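Local coordinates for testis-expressed protein 101 (Mus musculus, PDB 7BPS) that controls sperm binding to the zona pellucida and sperm migration into the oviduct, probably through the adhesion molecule ADAM3, at residues C38-L43 with I82-Y87. Residues are numbered along the deposited sequence; the frame is centred on the assembly and turned at random.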
# COMPACT_ATOMS: atom_id res chain seq x y z
N CYS A 38 -8.96 -2.19 18.02
CA CYS A 38 -7.72 -2.46 17.27
C CYS A 38 -7.94 -2.33 15.76
O CYS A 38 -9.06 -2.58 15.27
CB CYS A 38 -7.24 -3.86 17.60
SG CYS A 38 -7.12 -4.19 19.38
N GLN A 39 -6.89 -2.01 15.02
CA GLN A 39 -6.86 -2.16 13.55
C GLN A 39 -5.49 -2.72 13.13
O GLN A 39 -4.49 -2.48 13.87
CB GLN A 39 -7.20 -0.85 12.84
CG GLN A 39 -6.18 0.26 13.05
CD GLN A 39 -5.01 0.22 12.09
OE1 GLN A 39 -5.08 -0.38 11.01
NE2 GLN A 39 -3.93 0.90 12.49
N GLU A 40 -5.48 -3.46 12.02
CA GLU A 40 -4.25 -3.83 11.28
C GLU A 40 -4.54 -3.49 9.82
O GLU A 40 -5.56 -3.98 9.28
CB GLU A 40 -3.89 -5.30 11.51
CG GLU A 40 -5.03 -6.25 11.21
CD GLU A 40 -4.87 -7.68 11.71
OE1 GLU A 40 -5.68 -8.52 11.28
OE2 GLU A 40 -3.94 -7.94 12.52
N THR A 41 -3.74 -2.60 9.24
CA THR A 41 -3.90 -2.12 7.85
C THR A 41 -2.54 -2.20 7.16
O THR A 41 -1.57 -1.67 7.72
CB THR A 41 -4.42 -0.68 7.81
OG1 THR A 41 -5.66 -0.66 8.51
CG2 THR A 41 -4.58 -0.15 6.40
N VAL A 42 -2.48 -2.83 6.00
CA VAL A 42 -1.24 -2.87 5.18
C VAL A 42 -1.60 -2.49 3.76
O VAL A 42 -2.64 -2.94 3.28
CB VAL A 42 -0.58 -4.26 5.27
CG1 VAL A 42 -1.51 -5.39 4.84
CG2 VAL A 42 0.71 -4.28 4.50
N LEU A 43 -0.74 -1.70 3.12
CA LEU A 43 -0.81 -1.34 1.68
C LEU A 43 0.49 -1.81 1.04
O LEU A 43 1.55 -1.53 1.60
CB LEU A 43 -0.99 0.17 1.55
CG LEU A 43 -1.05 0.73 0.13
CD1 LEU A 43 -2.13 0.08 -0.70
CD2 LEU A 43 -1.28 2.22 0.16
N ILE A 82 -2.48 -2.98 -3.57
CA ILE A 82 -3.43 -3.86 -2.83
C ILE A 82 -3.39 -3.50 -1.34
O ILE A 82 -2.29 -3.27 -0.82
CB ILE A 82 -3.04 -5.33 -3.04
CG1 ILE A 82 -3.43 -5.79 -4.45
CG2 ILE A 82 -3.65 -6.20 -1.95
CD1 ILE A 82 -2.95 -7.21 -4.79
N SER A 83 -4.54 -3.50 -0.66
CA SER A 83 -4.59 -3.27 0.80
C SER A 83 -5.44 -4.33 1.49
O SER A 83 -6.39 -4.85 0.88
CB SER A 83 -5.04 -1.87 1.15
OG SER A 83 -6.40 -1.68 0.84
N TYR A 84 -5.06 -4.64 2.72
CA TYR A 84 -5.86 -5.39 3.72
C TYR A 84 -6.01 -4.54 4.97
O TYR A 84 -4.99 -4.05 5.46
CB TYR A 84 -5.15 -6.69 4.06
CG TYR A 84 -5.66 -7.37 5.30
CD1 TYR A 84 -6.71 -8.27 5.27
CD2 TYR A 84 -5.08 -7.08 6.52
CE1 TYR A 84 -7.15 -8.91 6.42
CE2 TYR A 84 -5.52 -7.70 7.68
CZ TYR A 84 -6.54 -8.62 7.63
OH TYR A 84 -6.93 -9.20 8.79
N SER A 85 -7.25 -4.36 5.46
CA SER A 85 -7.59 -3.59 6.67
C SER A 85 -8.61 -4.36 7.51
O SER A 85 -9.74 -4.63 7.03
CB SER A 85 -8.06 -2.21 6.32
OG SER A 85 -8.13 -1.38 7.49
N ASN A 86 -8.20 -4.71 8.72
CA ASN A 86 -9.04 -5.43 9.70
C ASN A 86 -9.14 -4.56 10.95
O ASN A 86 -8.18 -4.50 11.71
CB ASN A 86 -8.47 -6.81 10.01
CG ASN A 86 -9.21 -7.46 11.16
OD1 ASN A 86 -10.34 -7.10 11.47
ND2 ASN A 86 -8.55 -8.37 11.85
N TYR A 87 -10.29 -3.90 11.12
CA TYR A 87 -10.74 -3.27 12.37
C TYR A 87 -11.53 -4.30 13.20
O TYR A 87 -12.40 -5.00 12.65
CB TYR A 87 -11.57 -2.04 12.04
CG TYR A 87 -10.77 -0.84 11.62
CD1 TYR A 87 -9.91 -0.90 10.54
CD2 TYR A 87 -10.88 0.37 12.28
CE1 TYR A 87 -9.18 0.21 10.12
CE2 TYR A 87 -10.16 1.48 11.89
CZ TYR A 87 -9.30 1.40 10.80
OH TYR A 87 -8.57 2.49 10.42
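C38, disulfide-bonded to C7, sets its O 3.4 Å from Y87 CA in a CA-H...O contact. Q39 lays its CB over the centre of the Y87 ring, a CH-pi contact 3.5 Å from CB to the ring centroid; the chain turns at chi2 (85°), bringing OE1 back to accept from T41 OG1 while NE2 bonds S57 OG and S59 OG. On the other face of the sheet, E40 suits a place between two donors: OE1 takes Y84 OH at 2.9 Å on the anti side, 26° out of the carboxylate plane, and N86 ND2 at 2.9 Å from the opposite face. With OE2 bonded to K96 N, the buried carboxylate is probably stabilised as an anion. T41, beta-branched and suited to an extended strand, also offers a hydroxyl: OG1 and S85 OG share a 2.8 Å hydrogen bond. V42, beta-branched and apolar, points to the E40 face, where CG1 touches the aliphatic Y84 CB at 3.9 Å. L43 returns to the Q39 face, its flexible apolar chain bringing CD1 into van der Waals contact with I82 O (3.4 Å) and S83 CB (4.0 Å). In this three-finger domain strand 52-61 flanks 37-46, strand 68-72 borders 80-88, and V180, in strand 179-180 of the second u-PAR/Ly-6 domain, packs on T41 and S83.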